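Local coordinates for uncharacterized protein (PDB 3H04) that is of unknown function but has an alpha/beta-hydrolase fold with a probable Ser-His-Asp triad, consistent with hydrolysis of an ester or related bond, at residues K7-T10 and F14-P17; Y18-A23 and Q90-N95; A84-I89 and R117-V122. All coordinates share one frame; numbering follows the deposited sequence.

Contact 1. Residues K7-T10 and F14-P17; sequences KVIT and FALP
Val8 and Leu16 form the hydrogen-bonded pair of an antiparallel beta hairpin, strands 4-9 and 15-21, at the edge of the alpha/beta-hydrolase sheet. Val8 N gives its hydrogen to Leu16 O at 2.9 Å, and Leu16 N returns one to Val8 O at 2.8 Å. Lys7 with Pro17 and Ile9 with Ala15 are the flanking non-hydrogen-bonded pairs. On their face of the sheet Ile9 CD1 lies 3.9 Å from Ala15 CB, and Lys7 CD rests on the same methyl. The other face carries Val8 and Leu16, which pack on helix 75-91.

Where the strands end, Thr10 closes the turn. Its backbone N reaches Phe14 O at 2.8 Å, almost straight at the hydrogen (176°). The Thr10 and Leu16 side chains cross at about a right angle, with Thr10 CG2 3.6 Å from Leu16 CD1. A chi1 of 70° sets OG1 between the backbone N and carbonyl carbon of Thr10, facing the returning chain. That hydroxyl also bonds to Asp12 OD1 inside the turn, and it accepts the hydrogen of Phe14 N, with 2.9 Å between Thr10 OG1 and Phe14 N.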
loop_
_atom_site.group_PDB
_atom_site.type_symbol
_atom_site.label_atom_id
_atom_site.label_comp_id
_atom_site.label_asym_id
_atom_site.label_seq_id
_atom_site.Cartn_x
_atom_site.Cartn_y
_atom_site.Cartn_z
ATOM N N LYS A 7 -17.209 -9.496 -2.657
ATOM C CA LYS A 7 -16.925 -8.459 -3.636
ATOM C C LYS A 7 -17.675 -7.192 -3.298
ATOM O O LYS A 7 -18.698 -7.219 -2.612
ATOM C CB LYS A 7 -17.226 -8.931 -5.065
ATOM C CG LYS A 7 -18.560 -9.503 -5.253
ATOM C CD LYS A 7 -18.782 -9.871 -6.721
ATOM C CE LYS A 7 -20.122 -10.509 -6.923
ATOM N NZ LYS A 7 -21.201 -9.698 -6.317
ATOM N N VAL A 8 -17.110 -6.085 -3.739
ATOM C CA VAL A 8 -17.768 -4.819 -3.672
ATOM C C VAL A 8 -17.989 -4.427 -5.116
ATOM O O VAL A 8 -17.071 -4.528 -5.946
ATOM C CB VAL A 8 -16.913 -3.746 -2.995
ATOM C CG1 VAL A 8 -17.739 -2.486 -2.893
ATOM C CG2 VAL A 8 -16.485 -4.201 -1.578
ATOM N N ILE A 9 -19.206 -4.012 -5.406
ATOM C CA ILE A 9 -19.606 -3.567 -6.737
ATOM C C ILE A 9 -19.423 -2.040 -6.778
ATOM O O ILE A 9 -20.043 -1.342 -5.994
ATOM C CB ILE A 9 -21.065 -3.929 -7.025
ATOM C CG1 ILE A 9 -21.288 -5.464 -7.128
ATOM C CG2 ILE A 9 -21.541 -3.254 -8.318
ATOM C CD1 ILE A 9 -20.103 -6.214 -7.812
ATOM N N THR A 10 -18.544 -1.538 -7.647
ATOM C CA THR A 10 -18.277 -0.080 -7.772
ATOM C C THR A 10 -19.466 0.734 -8.409
ATOM O O THR A 10 -20.398 0.128 -8.995
ATOM C CB THR A 10 -17.005 0.147 -8.583
ATOM O OG1 THR A 10 -17.233 -0.207 -9.971
ATOM C CG2 THR A 10 -15.816 -0.706 -7.976
ATOM N N PHE A 14 -18.216 -2.378 -11.552
ATOM C CA PHE A 14 -17.010 -3.219 -11.606
ATOM C C PHE A 14 -16.907 -3.995 -10.311
ATOM O O PHE A 14 -17.109 -3.405 -9.240
ATOM C CB PHE A 14 -15.721 -2.392 -11.808
ATOM C CG PHE A 14 -14.500 -3.250 -12.103
ATOM C CD1 PHE A 14 -14.152 -3.582 -13.416
ATOM C CD2 PHE A 14 -13.717 -3.740 -11.056
ATOM C CE1 PHE A 14 -13.066 -4.388 -13.684
ATOM C CE2 PHE A 14 -12.604 -4.558 -11.319
ATOM C CZ PHE A 14 -12.289 -4.881 -12.619
ATOM N N ALA A 15 -16.589 -5.288 -10.378
ATOM C CA ALA A 15 -16.416 -6.089 -9.155
ATOM C C ALA A 15 -14.997 -5.944 -8.571
ATOM O O ALA A 15 -13.985 -6.106 -9.290
ATOM C CB ALA A 15 -16.799 -7.588 -9.411
ATOM N N LEU A 16 -14.896 -5.547 -7.292
ATOM C CA LEU A 16 -13.610 -5.517 -6.612
ATOM C C LEU A 16 -13.649 -6.624 -5.594
ATOM O O LEU A 16 -14.384 -6.502 -4.629
ATOM C CB LEU A 16 -13.347 -4.201 -5.861
ATOM C CG LEU A 16 -13.202 -2.982 -6.745
ATOM C CD1 LEU A 16 -13.043 -1.740 -5.853
ATOM C CD2 LEU A 16 -12.032 -3.179 -7.743
ATOM N N PRO A 17 -12.910 -7.719 -5.828
ATOM C CA PRO A 17 -12.904 -8.805 -4.848
ATOM C C PRO A 17 -12.136 -8.399 -3.601
ATOM O O PRO A 17 -11.254 -7.544 -3.672
ATOM C CB PRO A 17 -12.139 -9.942 -5.561
ATOM C CG PRO A 17 -11.252 -9.181 -6.593
ATOM C CD PRO A 17 -12.121 -8.037 -7.040
#

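Contact 2. Residues Y18-A23 and Q90-N95; sequences YTIIKA and QSQYSN
In this alpha/beta-hydrolase fold, strand 15-21 of the central sheet faces the C-terminal end of helix 75-91 and the loop that follows it, and Tyr18 and Ile20 reach across to Gln92 and Tyr93. The backbones stay well apart, with the nearest CA atoms, those of Ile20 and Gln92, separated by 11.0 Å, and side chains span the distance.

The polar link runs from the Tyr18 hydroxyl to the side-chain carbonyl of Gln92, with 3.1 Å between Tyr18 OH and Gln92 OE1. The hydroxyl lies in the carbonyl plane and approaches at a C=O...O angle of 150°, while the phenol ring and the amide are turned 67° against each other. Gln92 reaches this far because its CG is anti to the backbone N (chi1 -167°) and the chain beyond stays extended. The Tyr18 ring itself lies nearly parallel to that of Tyr6 on strand 4-9.

Ile20 points across the contact as Tyr18 does, and Gln92 and Tyr93 come to meet it from the opposite direction. Its CD1 comes to 3.8 Å from Gln92 NE2 and touches Tyr93 at the ring edge, 4.2 Å from Tyr93 CE2. The other branch ends at the phenol oxygen, with Ile20 CG2 3.5 Å from Tyr93 OH. That oxygen has its polar partner in Asp61, whose carboxylate also takes a salt bridge from Lys22.

The chemistry is thus divided: a neutral hydrogen bond joins strand 15-21 to Gln92 directly, whereas Tyr93 is tied to the strand's end through the shared carboxylate of Asp61. Lys22 would be expected to help keep that carboxylate negatively charged, and Ile20 lies between the two polar links and adds apolar contact.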
loop_
_atom_site.group_PDB
_atom_site.type_symbol
_atom_site.label_atom_id
_atom_site.label_comp_id
_atom_site.label_asym_id
_atom_site.label_seq_id
_atom_site.Cartn_x
_atom_site.Cartn_y
_atom_site.Cartn_z
ATOM N N TYR A 18 -12.527 -8.954 -2.465
ATOM C CA TYR A 18 -11.710 -8.912 -1.279
ATOM C C TYR A 18 -11.887 -10.213 -0.519
ATOM O O TYR A 18 -12.907 -10.888 -0.699
ATOM C CB TYR A 18 -11.940 -7.670 -0.414
ATOM C CG TYR A 18 -13.271 -7.540 0.271
ATOM C CD1 TYR A 18 -13.483 -8.087 1.537
ATOM C CD2 TYR A 18 -14.323 -6.853 -0.341
ATOM C CE1 TYR A 18 -14.710 -7.953 2.188
ATOM C CE2 TYR A 18 -15.557 -6.732 0.298
ATOM C CZ TYR A 18 -15.717 -7.273 1.563
ATOM O OH TYR A 18 -16.899 -7.103 2.178
ATOM N N THR A 19 -10.844 -10.586 0.223
ATOM C CA THR A 19 -10.797 -11.782 1.058
ATOM C C THR A 19 -10.622 -11.409 2.519
ATOM O O THR A 19 -9.908 -10.451 2.878
ATOM C CB THR A 19 -9.643 -12.741 0.695
ATOM O OG1 THR A 19 -8.385 -12.093 0.988
ATOM C CG2 THR A 19 -9.686 -13.096 -0.773
ATOM N N ILE A 20 -11.305 -12.153 3.372
ATOM C CA ILE A 20 -11.163 -12.015 4.801
ATOM C C ILE A 20 -10.620 -13.330 5.309
ATOM O O ILE A 20 -11.205 -14.398 5.045
ATOM C CB ILE A 20 -12.514 -11.729 5.504
ATOM C CG1 ILE A 20 -13.135 -10.430 4.962
ATOM C CG2 ILE A 20 -12.351 -11.713 7.064
ATOM C CD1 ILE A 20 -14.292 -9.918 5.811
ATOM N N ILE A 21 -9.503 -13.253 6.034
ATOM C CA ILE A 21 -9.001 -14.381 6.797
ATOM C C ILE A 21 -9.308 -14.083 8.249
ATOM O O ILE A 21 -8.866 -13.042 8.763
ATOM C CB ILE A 21 -7.462 -14.526 6.654
ATOM C CG1 ILE A 21 -7.090 -14.977 5.242
ATOM C CG2 ILE A 21 -6.915 -15.536 7.749
ATOM C CD1 ILE A 21 -5.730 -14.508 4.772
ATOM N N LYS A 22 -10.034 -14.990 8.914
ATOM C CA LYS A 22 -10.490 -14.781 10.296
ATOM C C LYS A 22 -9.407 -14.972 11.349
ATOM O O LYS A 22 -8.500 -15.796 11.181
ATOM C CB LYS A 22 -11.645 -15.735 10.647
ATOM C CG LYS A 22 -12.904 -15.586 9.813
ATOM C CD LYS A 22 -13.578 -14.202 9.935
ATOM C CE LYS A 22 -14.484 -14.068 11.150
ATOM N NZ LYS A 22 -13.750 -13.384 12.269
ATOM N N ALA A 23 -9.517 -14.202 12.434
ATOM C CA ALA A 23 -8.662 -14.383 13.624
ATOM C C ALA A 23 -8.722 -15.830 14.113
ATOM O O ALA A 23 -9.802 -16.358 14.255
ATOM C CB ALA A 23 -9.099 -13.453 14.721
ATOM N N GLN A 90 -15.446 -1.681 6.443
ATOM C CA GLN A 90 -15.728 -1.020 7.721
ATOM C C GLN A 90 -17.172 -1.273 8.197
ATOM O O GLN A 90 -17.376 -1.567 9.367
ATOM C CB GLN A 90 -15.468 0.492 7.693
ATOM C CG GLN A 90 -15.562 1.169 9.097
ATOM C CD GLN A 90 -14.812 2.527 9.219
ATOM O OE1 GLN A 90 -14.926 3.411 8.342
ATOM N NE2 GLN A 90 -14.070 2.703 10.331
ATOM N N SER A 91 -18.168 -1.187 7.307
ATOM C CA SER A 91 -19.552 -1.418 7.751
ATOM C C SER A 91 -19.707 -2.819 8.373
ATOM O O SER A 91 -20.513 -3.010 9.284
ATOM C CB SER A 91 -20.543 -1.238 6.594
ATOM O OG SER A 91 -20.292 -2.195 5.606
ATOM N N GLN A 92 -18.910 -3.779 7.901
ATOM C CA GLN A 92 -18.925 -5.160 8.402
ATOM C C GLN A 92 -18.223 -5.375 9.770
ATOM O O GLN A 92 -18.277 -6.465 10.340
ATOM C CB GLN A 92 -18.252 -6.011 7.340
ATOM C CG GLN A 92 -18.390 -7.501 7.439
ATOM C CD GLN A 92 -17.987 -8.132 6.121
ATOM O OE1 GLN A 92 -17.638 -7.421 5.186
ATOM N NE2 GLN A 92 -18.029 -9.457 6.037
ATOM N N TYR A 93 -17.552 -4.336 10.263
ATOM C CA TYR A 93 -16.828 -4.344 11.527
ATOM C C TYR A 93 -17.240 -3.085 12.279
ATOM O O TYR A 93 -16.406 -2.295 12.679
ATOM C CB TYR A 93 -15.317 -4.334 11.277
ATOM C CG TYR A 93 -14.784 -5.636 10.736
ATOM C CD1 TYR A 93 -14.403 -6.662 11.595
ATOM C CD2 TYR A 93 -14.675 -5.850 9.367
ATOM C CE1 TYR A 93 -13.936 -7.857 11.112
ATOM C CE2 TYR A 93 -14.193 -7.052 8.869
ATOM C CZ TYR A 93 -13.822 -8.051 9.753
ATOM O OH TYR A 93 -13.329 -9.226 9.266
ATOM N N SER A 94 -18.541 -2.930 12.520
ATOM C CA SER A 94 -19.086 -1.653 12.988
ATOM C C SER A 94 -18.590 -1.237 14.366
ATOM O O SER A 94 -18.279 -0.065 14.589
ATOM C CB SER A 94 -20.615 -1.697 12.966
ATOM O OG SER A 94 -21.061 -2.173 11.705
ATOM N N ASN A 95 -18.495 -2.189 15.281
ATOM C CA ASN A 95 -18.158 -1.875 16.654
ATOM C C ASN A 95 -16.735 -2.334 16.981
ATOM O O ASN A 95 -16.462 -2.727 18.108
ATOM C CB ASN A 95 -19.135 -2.569 17.625
ATOM C CG ASN A 95 -20.585 -2.590 17.129
ATOM O OD1 ASN A 95 -20.928 -2.003 16.100
ATOM N ND2 ASN A 95 -21.450 -3.280 17.876
#

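Contact 3. Residues A84-I89 and R117-V122; sequences ASFDAI and RDIDGV
Arg117 grips the carboxylate of Asp87 side-on in a two-pronged salt bridge. Arg117 NE donates to Asp87 OD1 at 2.9 Å, and Arg117 NH2 to Asp87 OD2 at 3.0 Å. Both oxygens use their syn lone pairs, and both bonds are close to straight. The carboxylate and guanidinium planes differ by only 13°, so the two groups meet edge to edge as a nearly flat pair. With each oxygen held by its own nitrogen, rotation of the carboxylate about its CB-CG bond is restrained.

Arg117 is the first residue to leave helical geometry after helix 105-116, and its chain, bent at chi2 (-66°), carries the guanidinium to helix 75-91. The bridge thereby ties the chain just past helix 105-116 to helix 75-91, two helices on one side of the alpha/beta-hydrolase sheet, near where the chain enters strand 121-125.

Deeper in, Phe86 slides past the aliphatic part of Arg117 in the opposite direction; Phe86 CE2 is 3.9 Å from Arg117 CG. Farther along the ring, Ile119 meets it obliquely through a single methyl, with Ile119 CG2 at 3.4 Å from Phe86 CZ. Ile113 of helix 105-116 and Ile98 of strand 98-103 also touch the Phe86 ring, while Ile119 packs against Ala114 and Thr100.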
loop_
_atom_site.group_PDB
_atom_site.type_symbol
_atom_site.label_atom_id
_atom_site.label_comp_id
_atom_site.label_asym_id
_atom_site.label_seq_id
_atom_site.Cartn_x
_atom_site.Cartn_y
_atom_site.Cartn_z
ATOM N N ALA A 84 -14.235 2.561 -1.680
ATOM C CA ALA A 84 -15.472 1.754 -1.812
ATOM C C ALA A 84 -15.237 0.404 -1.118
ATOM O O ALA A 84 -16.090 -0.066 -0.405
ATOM C CB ALA A 84 -15.873 1.551 -3.258
ATOM N N SER A 85 -14.041 -0.168 -1.257
ATOM C CA SER A 85 -13.745 -1.444 -0.618
ATOM C C SER A 85 -13.594 -1.230 0.886
ATOM O O SER A 85 -14.195 -1.961 1.696
ATOM C CB SER A 85 -12.509 -2.122 -1.230
ATOM O OG SER A 85 -12.700 -2.322 -2.641
ATOM N N PHE A 86 -12.831 -0.205 1.265
ATOM C CA PHE A 86 -12.712 0.112 2.677
ATOM C C PHE A 86 -14.068 0.277 3.365
ATOM O O PHE A 86 -14.261 -0.292 4.434
ATOM C CB PHE A 86 -11.841 1.328 2.974
ATOM C CG PHE A 86 -11.668 1.553 4.457
ATOM C CD1 PHE A 86 -10.818 0.740 5.193
ATOM C CD2 PHE A 86 -12.441 2.494 5.123
ATOM C CE1 PHE A 86 -10.661 0.918 6.571
ATOM C CE2 PHE A 86 -12.310 2.662 6.529
ATOM C CZ PHE A 86 -11.406 1.873 7.234
ATOM N N ASP A 87 -14.999 1.029 2.755
ATOM C CA ASP A 87 -16.302 1.322 3.392
ATOM C C ASP A 87 -17.183 0.116 3.500
ATOM O O ASP A 87 -17.922 -0.043 4.488
ATOM C CB ASP A 87 -17.058 2.425 2.668
ATOM C CG ASP A 87 -16.363 3.760 2.771
ATOM O OD1 ASP A 87 -15.590 3.924 3.737
ATOM O OD2 ASP A 87 -16.561 4.624 1.870
ATOM N N ALA A 88 -17.112 -0.735 2.499
ATOM C CA ALA A 88 -17.818 -2.012 2.547
ATOM C C ALA A 88 -17.235 -2.866 3.671
ATOM O O ALA A 88 -17.962 -3.492 4.408
ATOM C CB ALA A 88 -17.739 -2.722 1.221
ATOM N N ILE A 89 -15.920 -2.858 3.839
ATOM C CA ILE A 89 -15.300 -3.614 4.949
ATOM C C ILE A 89 -15.605 -3.001 6.300
ATOM O O ILE A 89 -15.980 -3.735 7.218
ATOM C CB ILE A 89 -13.748 -3.777 4.762
ATOM C CG1 ILE A 89 -13.457 -4.554 3.483
ATOM C CG2 ILE A 89 -13.090 -4.475 6.024
ATOM C CD1 ILE A 89 -12.091 -4.116 2.751
ATOM N N ARG A 117 -10.978 8.809 6.703
ATOM C CA ARG A 117 -11.916 7.966 7.425
ATOM C C ARG A 117 -11.403 7.966 8.846
ATOM O O ARG A 117 -10.302 8.450 9.092
ATOM C CB ARG A 117 -11.896 6.562 6.879
ATOM C CG ARG A 117 -12.387 6.419 5.403
ATOM C CD ARG A 117 -13.861 6.762 5.319
ATOM N NE ARG A 117 -14.434 6.567 3.991
ATOM C CZ ARG A 117 -14.424 7.472 3.020
ATOM N NH1 ARG A 117 -13.867 8.667 3.215
ATOM N NH2 ARG A 117 -14.987 7.197 1.837
ATOM N N ASP A 118 -12.148 7.383 9.766
ATOM C CA ASP A 118 -11.737 7.353 11.145
ATOM C C ASP A 118 -11.310 5.941 11.490
ATOM O O ASP A 118 -12.140 5.040 11.528
ATOM C CB ASP A 118 -12.895 7.829 12.037
ATOM C CG ASP A 118 -13.143 9.328 11.904
ATOM O OD1 ASP A 118 -12.141 10.108 11.885
ATOM O OD2 ASP A 118 -14.333 9.717 11.762
ATOM N N ILE A 119 -10.007 5.727 11.654
ATOM C CA ILE A 119 -9.467 4.390 11.959
ATOM C C ILE A 119 -8.552 4.439 13.167
ATOM O O ILE A 119 -8.195 5.513 13.626
ATOM C CB ILE A 119 -8.729 3.773 10.731
ATOM C CG1 ILE A 119 -7.390 4.431 10.467
ATOM C CG2 ILE A 119 -9.667 3.810 9.468
ATOM C CD1 ILE A 119 -6.679 3.876 9.261
ATOM N N ASP A 120 -8.111 3.282 13.647
ATOM C CA ASP A 120 -7.364 3.221 14.928
ATOM C C ASP A 120 -5.847 3.193 14.820
ATOM O O ASP A 120 -5.130 3.376 15.809
ATOM C CB ASP A 120 -7.877 2.027 15.710
ATOM C CG ASP A 120 -9.359 2.137 15.931
ATOM O OD1 ASP A 120 -9.713 2.903 16.813
ATOM O OD2 ASP A 120 -10.168 1.558 15.171
ATOM N N GLY A 121 -5.351 2.993 13.611
ATOM C CA GLY A 121 -3.914 2.985 13.379
ATOM C C GLY A 121 -3.553 2.607 11.968
ATOM O O GLY A 121 -4.380 2.084 11.231
ATOM N N VAL A 122 -2.288 2.857 11.610
ATOM C CA VAL A 122 -1.777 2.561 10.283
ATOM C C VAL A 122 -0.436 1.879 10.395
ATOM O O VAL A 122 0.417 2.305 11.217
ATOM C CB VAL A 122 -1.515 3.866 9.428
ATOM C CG1 VAL A 122 -0.882 3.472 8.043
ATOM C CG2 VAL A 122 -2.817 4.634 9.222
#

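From the N terminus, contact 1 comes first and closes the shortest loop, the hairpin turn between strands 4-9 and 15-21. Contact 2 opens as the second strand continues and closes at the C-terminal end of helix 75-91, having enclosed strands 30-35 and 60-65. Contact 3 starts within that interval, on the same helix, and ends beyond helix 105-116, so contacts 2 and 3 cross while contact 1 precedes both. Helix 75-91 connects all three: Val8 CG2 lies 3.4 Å from Ala88 CB, Tyr18 packs on Ile89, and Gln90 NE2 probably hydrogen-bonds to Asp118 O. The helix thus ties the edge hairpin to the start of strand 121-125.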